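Local coordinates for protein glycerol dehydratase (Clostridium butyricum, PDB 1R9D) that probably dehydrates glycerol to 3-hydroxypropionaldehyde as a lyase of the glycyl-radical family, without vitamin B12, at residues His281-Asp289 and Met338-Gln347; Ala362-Lys370 and Leu395-Pro403. All coordinates share one frame; numbering follows the deposited sequence.

Contact 1: residues His281-Asp289 and Met338-Gln347; sequences HSISPARFD and MYQNLIVGGQ
Gln347 O is gripped end-on by both terminal nitrogens of Arg287, at 3.1 Å from NH1 and 3.0 Å from NH2 of that residue, and it lies close to the guanidinium plane. The Arg287 chain starts away from the strand segment, and its bend at chi3 (79°) brings the group back. Arg287 NH2 also donates to Gly345 O at 3.0 Å, NE donates to a water in the plane of the group, and NH1 has a second partner in the salt bridge to Asp427. With every nitrogen engaged, the rotation of the guanidinium is fixed. Next to it, Asp289 OD2 receives the N-H of Gly345 at 2.9 Å in an almost straight bond (174°), from above the carboxylate plane; Ser359 holds the same oxygen.

In the middle the two backbones form a single parallel bridge between Ala286 and Leu342. Ala286 N donates to Asn341 O at 3.0 Å, and Ile343 N to Ala286 O at 2.8 Å. Phe288 N reaches Ala286 O from the opposite face of the carbonyl, within the inverse gamma turn centred on Arg287. The loop thus lies along strand 341-344, which pairs on its other flank with strand 375-380 and is within this chain an outermost strand of a mixed five-stranded sheet, consistent with part of the glycyl-radical enzyme barrel. Leu342 fits its CG against Phe288 CB at 3.6 Å and brings CD1 near the CB of Pro285.

At the far end Met338 O takes the N-H of Ser282 and, through a water, that of Ile283. The Tyr339 ring meets the His281 ring obliquely, planes at 40°, with His281 CD2 and Tyr339 CD1 3.4 Å apart. His281 NE2 and Ser282 OG both hydrogen-bond a bound glycerol, while His281 ND1 is paired with Lys323.

Contact 2: residues Ala362-Lys370 and Leu395-Pro403; sequences ALEAAVHVK and LTREGLGLP
The backbones of 362-370 and 395-403 stay a side-chain layer apart, with CA atoms 7.0 Å from each other at Leu363 and Leu395 and 7.1 Å at Lys370 and Leu400, and no hydrogen bond joins them directly. Leu395 carries one end of the packing. Its CG stands opposite the backbone N (chi1 175°), which sends the two methyls toward the helix: CD1 meets Val367 CG2 at 3.6 Å and Ala366 CB at 3.9 Å, while CD2 touches CD2 of Leu363. Val367 and Leu395 run past each other in opposite senses.

These are the closing turns of helices 357-369 and 386-397, the two connections of a beta-alpha-beta-alpha-beta unit whose strands 341-344, 375-380 and 404-407 are parallel. Leu376 of the middle strand touches Leu363, Ala366 and Leu395, so the helices pack together over that strand. Beyond the second helix the chain turns at Gly399, whose phi of 80° suits glycine, and runs to a cis peptide before Pro403. On the way, Leu400 sets CD1 against Ala366 O, 3.6 Å away, an oxygen already bonded to Lys370 N; Leu402 CD1 adds to the cover of the Ala366 methyl. Leu400 O in turn accepts from Ser765, close in sequence to the predicted radical site Gly763.

At the partly exposed margin the extended Lys370 chain crosses Glu398 at about a right angle. Lys370 NZ and Glu398 OE1 are 3.9 Å apart, a long salt bridge, with a water bridging the pair by accepting from Lys370 NZ at 2.9 Å and donating to Glu398 OE1 at 2.8 Å.

In the fold
After helix 260-277 the chain passes through 281-289, a loop that ends in the start of helix 288-298, continues through helix 304-317, and returns as 338-347, where contact 1 closes a mainly helical excursion of 48 residues. Strand 341-344 then leads into helix 357-369, and contact 2 closes the 24 residues from the end of that helix, through strand 375-380, to the end of helix 386-397. The two are in series, not nested. Their centres lie about 15 Å apart, yet they touch, with Val344 CG1 3.7 Å from Ala362 CB. Contact 1 joins the glycerol-binding loop to an outermost strand; contact 2 joins the helices that connect strand 341-344 to 375-380 and 375-380 to 404-407.

Contact 1: residues His281-Asp289 and Met338-Gln347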
ATOM      1  N   HIS A 281     -16.067  -7.865  16.568  1.00 23.13           N
ATOM      2  CA  HIS A 281     -17.072  -7.732  17.613  1.00 24.11           C
ATOM      3  C   HIS A 281     -16.713  -6.644  18.623  1.00 23.78           C
ATOM      4  O   HIS A 281     -15.824  -5.828  18.377  1.00 23.95           O
ATOM      5  CB  HIS A 281     -17.344  -9.079  18.313  1.00 24.05           C
ATOM      6  CG  HIS A 281     -16.139  -9.714  18.935  1.00 25.10           C
ATOM      7  ND1 HIS A 281     -15.537 -10.838  18.411  1.00 24.33           N
ATOM      8  CD2 HIS A 281     -15.445  -9.404  20.057  1.00 23.49           C
ATOM      9  CE1 HIS A 281     -14.525 -11.193  19.182  1.00 26.12           C
ATOM     10  NE2 HIS A 281     -14.448 -10.339  20.188  1.00 23.43           N
ATOM     11  N   SER A 282     -17.407  -6.632  19.750  1.00 23.63           N
ATOM     12  CA  SER A 282     -17.190  -5.614  20.766  1.00 23.47           C
ATOM     13  C   SER A 282     -17.503  -4.221  20.222  1.00 23.80           C
ATOM     14  O   SER A 282     -16.825  -3.245  20.540  1.00 22.24           O
ATOM     15  CB  SER A 282     -15.761  -5.681  21.315  1.00 23.69           C
ATOM     16  OG  SER A 282     -15.614  -6.826  22.142  1.00 21.57           O
ATOM     17  N   ILE A 283     -18.520  -4.146  19.364  1.00 22.95           N
ATOM     18  CA  ILE A 283     -18.975  -2.866  18.838  1.00 22.79           C
ATOM     19  C   ILE A 283     -19.824  -2.412  20.020  1.00 23.30           C
ATOM     20  O   ILE A 283     -20.942  -2.895  20.227  1.00 24.58           O
ATOM     21  CB  ILE A 283     -19.847  -3.045  17.573  1.00 22.27           C
ATOM     22  CG1 ILE A 283     -19.037  -3.758  16.488  1.00 21.43           C
ATOM     23  CG2 ILE A 283     -20.321  -1.685  17.068  1.00 21.68           C
ATOM     24  CD1 ILE A 283     -17.701  -3.073  16.140  1.00 22.46           C
ATOM     25  N   SER A 284     -19.279  -1.485  20.799  1.00 22.41           N
ATOM     26  CA  SER A 284     -19.926  -1.049  22.027  1.00 22.45           C
ATOM     27  C   SER A 284     -20.618   0.295  22.086  1.00 21.61           C
ATOM     28  O   SER A 284     -20.003   1.336  21.859  1.00 20.12           O
ATOM     29  CB  SER A 284     -18.900  -1.123  23.159  1.00 22.83           C
ATOM     30  OG  SER A 284     -18.227  -2.371  23.132  1.00 23.51           O
ATOM     31  N   PRO A 285     -21.921   0.288  22.424  1.00 21.70           N
ATOM     32  CA  PRO A 285     -22.729   1.504  22.533  1.00 21.96           C
ATOM     33  C   PRO A 285     -22.136   2.481  23.557  1.00 22.92           C
ATOM     34  O   PRO A 285     -22.325   3.690  23.461  1.00 22.86           O
ATOM     35  CB  PRO A 285     -24.091   0.967  22.971  1.00 23.26           C
ATOM     36  CG  PRO A 285     -24.148  -0.371  22.284  1.00 22.32           C
ATOM     37  CD  PRO A 285     -22.762  -0.916  22.555  1.00 23.18           C
ATOM     38  N   ALA A 286     -21.418   1.937  24.537  1.00 23.39           N
ATOM     39  CA  ALA A 286     -20.798   2.747  25.585  1.00 23.53           C
ATOM     40  C   ALA A 286     -21.801   3.592  26.378  1.00 23.57           C
ATOM     41  O   ALA A 286     -22.803   3.063  26.853  1.00 23.47           O
ATOM     42  CB  ALA A 286     -19.704   3.629  24.993  1.00 24.88           C
ATOM     43  N   ARG A 287     -21.547   4.895  26.506  1.00 23.84           N
ATOM     44  CA  ARG A 287     -22.409   5.770  27.310  1.00 24.29           C
ATOM     45  C   ARG A 287     -23.765   6.143  26.712  1.00 24.56           C
ATOM     46  O   ARG A 287     -24.084   7.321  26.538  1.00 24.68           O
ATOM     47  CB  ARG A 287     -21.650   7.046  27.692  1.00 24.40           C
ATOM     48  CG  ARG A 287     -20.283   6.787  28.313  1.00 24.71           C
ATOM     49  CD  ARG A 287     -19.757   8.015  29.037  1.00 22.24           C
ATOM     50  NE  ARG A 287     -20.356   8.184  30.363  1.00 22.54           N
ATOM     51  CZ  ARG A 287     -20.097   9.209  31.172  1.00 23.09           C
ATOM     52  NH1 ARG A 287     -19.258  10.160  30.786  1.00 22.25           N
ATOM     53  NH2 ARG A 287     -20.656   9.274  32.379  1.00 23.01           N
ATOM     54  N   PHE A 288     -24.561   5.118  26.438  1.00 24.68           N
ATOM     55  CA  PHE A 288     -25.896   5.252  25.860  1.00 25.59           C
ATOM     56  C   PHE A 288     -26.754   6.271  26.616  1.00 26.35           C
ATOM     57  O   PHE A 288     -27.445   7.090  26.007  1.00 26.53           O
ATOM     58  CB  PHE A 288     -26.571   3.877  25.890  1.00 26.67           C
ATOM     59  CG  PHE A 288     -27.895   3.813  25.178  1.00 26.57           C
ATOM     60  CD1 PHE A 288     -27.954   3.652  23.796  1.00 27.37           C
ATOM     61  CD2 PHE A 288     -29.086   3.840  25.903  1.00 26.63           C
ATOM     62  CE1 PHE A 288     -29.187   3.510  23.145  1.00 28.60           C
ATOM     63  CE2 PHE A 288     -30.319   3.701  25.263  1.00 28.67           C
ATOM     64  CZ  PHE A 288     -30.368   3.532  23.883  1.00 27.52           C
ATOM     65  N   ASP A 289     -26.704   6.224  27.943  1.00 25.56           N
ATOM     66  CA  ASP A 289     -27.498   7.136  28.753  1.00 25.83           C
ATOM     67  C   ASP A 289     -27.109   8.599  28.571  1.00 26.46           C
ATOM     68  O   ASP A 289     -27.942   9.491  28.722  1.00 26.93           O
ATOM     69  CB  ASP A 289     -27.424   6.735  30.237  1.00 25.78           C
ATOM     70  CG  ASP A 289     -26.035   6.922  30.843  1.00 25.56           C
ATOM     71  OD1 ASP A 289     -25.029   6.837  30.106  1.00 25.49           O
ATOM     72  OD2 ASP A 289     -25.960   7.129  32.073  1.00 27.19           O
ATOM     73  N   MET A 338     -21.250 -11.337  21.315  1.00 22.70           N
ATOM     74  CA  MET A 338     -20.917 -10.203  20.451  1.00 24.29           C
ATOM     75  C   MET A 338     -20.211  -9.129  21.277  1.00 23.02           C
ATOM     76  O   MET A 338     -19.612  -8.204  20.725  1.00 24.22           O
ATOM     77  CB  MET A 338     -22.167  -9.606  19.795  1.00 24.24           C
ATOM     78  CG  MET A 338     -22.764 -10.483  18.695  1.00 25.02           C
ATOM     79  SD  MET A 338     -21.555 -11.086  17.508  1.00 27.11           S
ATOM     80  CE  MET A 338     -20.973  -9.547  16.757  1.00 27.28           C
ATOM     81  N   TYR A 339     -20.304  -9.255  22.598  1.00 23.48           N
ATOM     82  CA  TYR A 339     -19.661  -8.320  23.532  1.00 23.47           C
ATOM     83  C   TYR A 339     -19.958  -6.833  23.310  1.00 23.47           C
ATOM     84  O   TYR A 339     -19.045  -6.008  23.319  1.00 23.42           O
ATOM     85  CB  TYR A 339     -18.141  -8.517  23.500  1.00 22.91           C
ATOM     86  CG  TYR A 339     -17.682  -9.951  23.642  1.00 24.05           C
ATOM     87  CD1 TYR A 339     -17.453 -10.745  22.518  1.00 23.29           C
ATOM     88  CD2 TYR A 339     -17.480 -10.518  24.903  1.00 23.79           C
ATOM     89  CE1 TYR A 339     -17.032 -12.064  22.643  1.00 25.02           C
ATOM     90  CE2 TYR A 339     -17.062 -11.839  25.038  1.00 23.82           C
ATOM     91  CZ  TYR A 339     -16.839 -12.606  23.909  1.00 24.79           C
ATOM     92  OH  TYR A 339     -16.429 -13.914  24.043  1.00 24.81           O
ATOM     93  N   GLN A 340     -21.226  -6.484  23.130  1.00 23.32           N
ATOM     94  CA  GLN A 340     -21.604  -5.090  22.913  1.00 23.68           C
ATOM     95  C   GLN A 340     -21.828  -4.423  24.270  1.00 24.25           C
ATOM     96  O   GLN A 340     -22.932  -4.460  24.825  1.00 24.32           O
ATOM     97  CB  GLN A 340     -22.875  -5.037  22.061  1.00 24.01           C
ATOM     98  CG  GLN A 340     -22.718  -5.790  20.745  1.00 21.66           C
ATOM     99  CD  GLN A 340     -24.045  -6.145  20.105  1.00 24.17           C
ATOM    100  OE1 GLN A 340     -24.398  -5.623  19.044  1.00 23.79           O
ATOM    101  NE2 GLN A 340     -24.789  -7.036  20.750  1.00 22.26           N
ATOM    102  N   ASN A 341     -20.778  -3.806  24.805  1.00 23.64           N
ATOM    103  CA  ASN A 341     -20.873  -3.180  26.111  1.00 23.98           C
ATOM    104  C   ASN A 341     -21.571  -1.830  26.093  1.00 23.94           C
ATOM    105  O   ASN A 341     -21.246  -0.947  25.293  1.00 25.11           O
ATOM    106  CB  ASN A 341     -19.473  -3.040  26.735  1.00 22.65           C
ATOM    107  CG  ASN A 341     -19.519  -2.962  28.254  1.00 21.35           C
ATOM    108  OD1 ASN A 341     -20.056  -2.018  28.821  1.00 21.75           O
ATOM    109  ND2 ASN A 341     -18.967  -3.973  28.916  1.00 22.86           N
ATOM    110  N   LEU A 342     -22.545  -1.685  26.984  1.00 23.99           N
ATOM    111  CA  LEU A 342     -23.310  -0.450  27.123  1.00 24.55           C
ATOM    112  C   LEU A 342     -23.197  -0.086  28.598  1.00 24.20           C
ATOM    113  O   LEU A 342     -23.539  -0.885  29.465  1.00 24.10           O
ATOM    114  CB  LEU A 342     -24.773  -0.688  26.719  1.00 24.77           C
ATOM    115  CG  LEU A 342     -25.717   0.518  26.675  1.00 25.18           C
ATOM    116  CD1 LEU A 342     -26.894   0.217  25.734  1.00 25.45           C
ATOM    117  CD2 LEU A 342     -26.210   0.840  28.080  1.00 24.58           C
ATOM    118  N   ILE A 343     -22.714   1.119  28.885  1.00 24.55           N
ATOM    119  CA  ILE A 343     -22.513   1.537  30.267  1.00 24.48           C
ATOM    120  C   ILE A 343     -23.332   2.767  30.657  1.00 24.06           C
ATOM    121  O   ILE A 343     -23.612   3.628  29.823  1.00 24.72           O
ATOM    122  CB  ILE A 343     -20.997   1.805  30.497  1.00 24.36           C
ATOM    123  CG1 ILE A 343     -20.672   1.894  31.989  1.00 24.78           C
ATOM    124  CG2 ILE A 343     -20.589   3.089  29.798  1.00 24.63           C
ATOM    125  CD1 ILE A 343     -19.208   1.613  32.281  1.00 26.10           C
ATOM    126  N   VAL A 344     -23.739   2.839  31.922  1.00 22.57           N
ATOM    127  CA  VAL A 344     -24.497   3.987  32.392  1.00 22.39           C
ATOM    128  C   VAL A 344     -23.941   4.517  33.710  1.00 23.41           C
ATOM    129  O   VAL A 344     -23.233   3.807  34.432  1.00 23.09           O
ATOM    130  CB  VAL A 344     -26.015   3.667  32.552  1.00 23.46           C
ATOM    131  CG1 VAL A 344     -26.588   3.232  31.209  1.00 22.70           C
ATOM    132  CG2 VAL A 344     -26.237   2.597  33.613  1.00 23.84           C
ATOM    133  N   GLY A 345     -24.252   5.774  34.003  1.00 22.66           N
ATOM    134  CA  GLY A 345     -23.776   6.396  35.227  1.00 24.11           C
ATOM    135  C   GLY A 345     -22.376   6.958  35.067  1.00 24.91           C
ATOM    136  O   GLY A 345     -21.833   6.988  33.961  1.00 25.26           O
ATOM    137  N   GLY A 346     -21.782   7.392  36.175  1.00 25.12           N
ATOM    138  CA  GLY A 346     -20.444   7.947  36.120  1.00 26.14           C
ATOM    139  C   GLY A 346     -20.458   9.462  36.211  1.00 27.04           C
ATOM    140  O   GLY A 346     -21.463  10.055  36.586  1.00 27.57           O
ATOM    141  N   GLN A 347     -19.343  10.093  35.869  1.00 28.49           N
ATOM    142  CA  GLN A 347     -19.253  11.546  35.927  1.00 28.83           C
ATOM    143  C   GLN A 347     -19.087  12.135  34.536  1.00 29.59           C
ATOM    144  O   GLN A 347     -18.848  11.401  33.573  1.00 29.16           O
ATOM    145  CB  GLN A 347     -18.081  11.960  36.833  1.00 29.95           C
ATOM    146  CG  GLN A 347     -16.739  11.354  36.454  1.00 29.84           C
ATOM    147  CD  GLN A 347     -15.680  11.529  37.538  1.00 29.26           C
ATOM    148  OE1 GLN A 347     -15.234  12.643  37.816  1.00 29.89           O
ATOM    149  NE2 GLN A 347     -15.277  10.423  38.156  1.00 26.16           N
TER
HETATM  150  O   HOH W   1     -19.975  -6.536  18.523  1.00 21.81           O
HETATM  151  O   HOH W   2     -22.401   6.376  31.174  1.00 24.07           O

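Contact 2: residues Ala362-Lys370 and Leu395-Pro403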
ATOM      1  N   ALA A 362     -32.135   1.926  31.505  1.00 26.90           N
ATOM      2  CA  ALA A 362     -31.257   0.892  30.977  1.00 26.06           C
ATOM      3  C   ALA A 362     -31.248  -0.279  31.952  1.00 26.33           C
ATOM      4  O   ALA A 362     -31.292  -1.443  31.546  1.00 25.84           O
ATOM      5  CB  ALA A 362     -29.841   1.444  30.795  1.00 26.14           C
ATOM      6  N   LEU A 363     -31.186   0.035  33.243  1.00 26.23           N
ATOM      7  CA  LEU A 363     -31.191  -0.998  34.270  1.00 26.59           C
ATOM      8  C   LEU A 363     -32.532  -1.735  34.208  1.00 28.00           C
ATOM      9  O   LEU A 363     -32.592  -2.955  34.335  1.00 26.49           O
ATOM     10  CB  LEU A 363     -30.996  -0.366  35.653  1.00 27.53           C
ATOM     11  CG  LEU A 363     -29.665   0.371  35.892  1.00 28.04           C
ATOM     12  CD1 LEU A 363     -29.661   1.002  37.280  1.00 28.66           C
ATOM     13  CD2 LEU A 363     -28.510  -0.602  35.761  1.00 28.34           C
ATOM     14  N   GLU A 364     -33.603  -0.978  33.995  1.00 28.50           N
ATOM     15  CA  GLU A 364     -34.942  -1.547  33.913  1.00 30.12           C
ATOM     16  C   GLU A 364     -35.049  -2.496  32.717  1.00 29.18           C
ATOM     17  O   GLU A 364     -35.613  -3.582  32.827  1.00 28.65           O
ATOM     18  CB  GLU A 364     -35.976  -0.423  33.783  1.00 32.44           C
ATOM     19  CG  GLU A 364     -37.392  -0.821  34.156  1.00 36.90           C
ATOM     20  CD  GLU A 364     -37.603  -0.885  35.660  1.00 39.82           C
ATOM     21  OE1 GLU A 364     -38.693  -1.318  36.092  1.00 41.31           O
ATOM     22  OE2 GLU A 364     -36.682  -0.494  36.412  1.00 41.76           O
ATOM     23  N   ALA A 365     -34.498  -2.083  31.577  1.00 28.43           N
ATOM     24  CA  ALA A 365     -34.538  -2.895  30.360  1.00 28.23           C
ATOM     25  C   ALA A 365     -33.901  -4.268  30.534  1.00 27.79           C
ATOM     26  O   ALA A 365     -34.373  -5.254  29.967  1.00 27.83           O
ATOM     27  CB  ALA A 365     -33.858  -2.151  29.207  1.00 27.93           C
ATOM     28  N   ALA A 366     -32.826  -4.341  31.314  1.00 27.44           N
ATOM     29  CA  ALA A 366     -32.159  -5.620  31.531  1.00 26.41           C
ATOM     30  C   ALA A 366     -33.108  -6.626  32.185  1.00 26.26           C
ATOM     31  O   ALA A 366     -33.061  -7.822  31.887  1.00 25.63           O
ATOM     32  CB  ALA A 366     -30.914  -5.426  32.398  1.00 26.21           C
ATOM     33  N   VAL A 367     -33.971  -6.138  33.069  1.00 26.21           N
ATOM     34  CA  VAL A 367     -34.924  -7.007  33.757  1.00 27.08           C
ATOM     35  C   VAL A 367     -36.143  -7.316  32.883  1.00 28.39           C
ATOM     36  O   VAL A 367     -36.752  -8.379  33.008  1.00 28.51           O
ATOM     37  CB  VAL A 367     -35.405  -6.376  35.074  1.00 27.99           C
ATOM     38  CG1 VAL A 367     -36.299  -7.362  35.827  1.00 27.42           C
ATOM     39  CG2 VAL A 367     -34.209  -5.996  35.929  1.00 28.63           C
ATOM     40  N   HIS A 368     -36.490  -6.385  32.000  1.00 28.94           N
ATOM     41  CA  HIS A 368     -37.628  -6.569  31.100  1.00 29.60           C
ATOM     42  C   HIS A 368     -37.347  -7.628  30.040  1.00 30.07           C
ATOM     43  O   HIS A 368     -38.194  -8.475  29.752  1.00 30.76           O
ATOM     44  CB  HIS A 368     -37.970  -5.257  30.386  1.00 29.24           C
ATOM     45  CG  HIS A 368     -38.786  -4.309  31.205  1.00 29.62           C
ATOM     46  ND1 HIS A 368     -39.285  -3.130  30.693  1.00 29.73           N
ATOM     47  CD2 HIS A 368     -39.197  -4.364  32.494  1.00 29.12           C
ATOM     48  CE1 HIS A 368     -39.968  -2.500  31.633  1.00 30.30           C
ATOM     49  NE2 HIS A 368     -39.930  -3.228  32.735  1.00 29.28           N
ATOM     50  N   VAL A 369     -36.146  -7.575  29.474  1.00 29.55           N
ATOM     51  CA  VAL A 369     -35.735  -8.482  28.409  1.00 29.52           C
ATOM     52  C   VAL A 369     -35.049  -9.769  28.868  1.00 29.58           C
ATOM     53  O   VAL A 369     -35.338 -10.846  28.356  1.00 29.15           O
ATOM     54  CB  VAL A 369     -34.802  -7.739  27.427  1.00 29.45           C
ATOM     55  CG1 VAL A 369     -34.363  -8.665  26.309  1.00 29.39           C
ATOM     56  CG2 VAL A 369     -35.523  -6.517  26.867  1.00 29.93           C
ATOM     57  N   LYS A 370     -34.129  -9.645  29.819  1.00 29.35           N
ATOM     58  CA  LYS A 370     -33.396 -10.791  30.352  1.00 29.50           C
ATOM     59  C   LYS A 370     -32.679 -11.673  29.323  1.00 28.32           C
ATOM     60  O   LYS A 370     -32.757 -12.900  29.379  1.00 27.57           O
ATOM     61  CB  LYS A 370     -34.326 -11.655  31.216  1.00 30.57           C
ATOM     62  CG  LYS A 370     -34.925 -10.906  32.401  1.00 33.73           C
ATOM     63  CD  LYS A 370     -35.722 -11.825  33.322  1.00 35.90           C
ATOM     64  CE  LYS A 370     -36.321 -11.048  34.487  1.00 37.11           C
ATOM     65  NZ  LYS A 370     -37.002 -11.948  35.465  1.00 39.37           N
ATOM     66  N   LEU A 395     -30.410  -5.137  40.530  1.00 27.61           N
ATOM     67  CA  LEU A 395     -30.286  -5.838  39.260  1.00 27.13           C
ATOM     68  C   LEU A 395     -29.416  -7.076  39.442  1.00 26.44           C
ATOM     69  O   LEU A 395     -29.739  -8.152  38.943  1.00 25.73           O
ATOM     70  CB  LEU A 395     -29.671  -4.925  38.197  1.00 26.99           C
ATOM     71  CG  LEU A 395     -29.364  -5.574  36.843  1.00 27.98           C
ATOM     72  CD1 LEU A 395     -30.630  -6.183  36.239  1.00 26.71           C
ATOM     73  CD2 LEU A 395     -28.783  -4.528  35.911  1.00 26.36           C
ATOM     74  N   THR A 396     -28.310  -6.927  40.163  1.00 25.97           N
ATOM     75  CA  THR A 396     -27.423  -8.063  40.404  1.00 25.62           C
ATOM     76  C   THR A 396     -28.190  -9.207  41.074  1.00 24.82           C
ATOM     77  O   THR A 396     -27.955 -10.376  40.784  1.00 25.09           O
ATOM     78  CB  THR A 396     -26.239  -7.665  41.317  1.00 26.09           C
ATOM     79  OG1 THR A 396     -25.416  -6.705  40.642  1.00 25.94           O
ATOM     80  CG2 THR A 396     -25.404  -8.880  41.668  1.00 26.74           C
ATOM     81  N   ARG A 397     -29.109  -8.860  41.968  1.00 26.40           N
ATOM     82  CA  ARG A 397     -29.888  -9.871  42.675  1.00 27.64           C
ATOM     83  C   ARG A 397     -30.763 -10.694  41.731  1.00 28.50           C
ATOM     84  O   ARG A 397     -31.171 -11.805  42.069  1.00 28.14           O
ATOM     85  CB  ARG A 397     -30.749  -9.211  43.758  1.00 27.96           C
ATOM     86  CG  ARG A 397     -31.527 -10.198  44.618  1.00 29.13           C
ATOM     87  CD  ARG A 397     -31.988  -9.559  45.921  1.00 29.30           C
ATOM     88  NE  ARG A 397     -32.922  -8.459  45.710  1.00 29.64           N
ATOM     89  CZ  ARG A 397     -33.339  -7.641  46.671  1.00 30.43           C
ATOM     90  NH1 ARG A 397     -32.903  -7.799  47.918  1.00 29.69           N
ATOM     91  NH2 ARG A 397     -34.188  -6.662  46.387  1.00 30.72           N
ATOM     92  N   GLU A 398     -31.036 -10.164  40.542  1.00 28.84           N
ATOM     93  CA  GLU A 398     -31.857 -10.886  39.570  1.00 30.41           C
ATOM     94  C   GLU A 398     -31.161 -12.140  39.037  1.00 30.62           C
ATOM     95  O   GLU A 398     -31.807 -13.026  38.476  1.00 31.50           O
ATOM     96  CB  GLU A 398     -32.237  -9.963  38.408  1.00 32.29           C
ATOM     97  CG  GLU A 398     -33.218  -8.854  38.787  1.00 35.26           C
ATOM     98  CD  GLU A 398     -34.572  -9.390  39.225  1.00 38.96           C
ATOM     99  OE1 GLU A 398     -35.159 -10.208  38.481  1.00 40.23           O
ATOM    100  OE2 GLU A 398     -35.054  -8.990  40.310  1.00 40.49           O
ATOM    101  N   GLY A 399     -29.842 -12.211  39.199  1.00 29.89           N
ATOM    102  CA  GLY A 399     -29.104 -13.379  38.751  1.00 29.58           C
ATOM    103  C   GLY A 399     -28.768 -13.485  37.272  1.00 30.41           C
ATOM    104  O   GLY A 399     -28.566 -14.584  36.760  1.00 31.06           O
ATOM    105  N   LEU A 400     -28.693 -12.351  36.585  1.00 29.70           N
ATOM    106  CA  LEU A 400     -28.372 -12.339  35.162  1.00 30.97           C
ATOM    107  C   LEU A 400     -26.874 -12.122  34.959  1.00 31.49           C
ATOM    108  O   LEU A 400     -26.372 -12.195  33.835  1.00 31.09           O
ATOM    109  CB  LEU A 400     -29.146 -11.219  34.465  1.00 30.83           C
ATOM    110  CG  LEU A 400     -30.663 -11.218  34.671  1.00 32.16           C
ATOM    111  CD1 LEU A 400     -31.252  -9.945  34.088  1.00 32.58           C
ATOM    112  CD2 LEU A 400     -31.277 -12.453  34.017  1.00 33.39           C
ATOM    113  N   GLY A 401     -26.164 -11.857  36.052  1.00 31.10           N
ATOM    114  CA  GLY A 401     -24.735 -11.618  35.964  1.00 31.75           C
ATOM    115  C   GLY A 401     -24.465 -10.145  35.716  1.00 32.80           C
ATOM    116  O   GLY A 401     -23.312  -9.716  35.613  1.00 33.09           O
ATOM    117  N   LEU A 402     -25.540  -9.367  35.632  1.00 32.80           N
ATOM    118  CA  LEU A 402     -25.452  -7.934  35.385  1.00 32.52           C
ATOM    119  C   LEU A 402     -25.713  -7.151  36.661  1.00 31.93           C
ATOM    120  O   LEU A 402     -26.391  -7.638  37.566  1.00 33.46           O
ATOM    121  CB  LEU A 402     -26.493  -7.517  34.342  1.00 33.86           C
ATOM    122  CG  LEU A 402     -26.533  -8.289  33.027  1.00 34.41           C
ATOM    123  CD1 LEU A 402     -27.785  -7.880  32.252  1.00 35.73           C
ATOM    124  CD2 LEU A 402     -25.272  -8.015  32.217  1.00 35.04           C
ATOM    125  N   PRO A 403     -25.161  -5.931  36.760  1.00 29.18           N
ATOM    126  CA  PRO A 403     -24.323  -5.324  35.724  1.00 27.98           C
ATOM    127  C   PRO A 403     -22.860  -5.489  36.121  1.00 26.86           C
ATOM    128  O   PRO A 403     -22.562  -5.892  37.245  1.00 27.24           O
ATOM    129  CB  PRO A 403     -24.742  -3.867  35.770  1.00 27.71           C
ATOM    130  CG  PRO A 403     -24.876  -3.647  37.257  1.00 29.20           C
ATOM    131  CD  PRO A 403     -25.619  -4.905  37.718  1.00 29.00           C
TER
HETATM  132  O   HOH W   3     -37.841 -10.360  37.754  1.00 45.04           O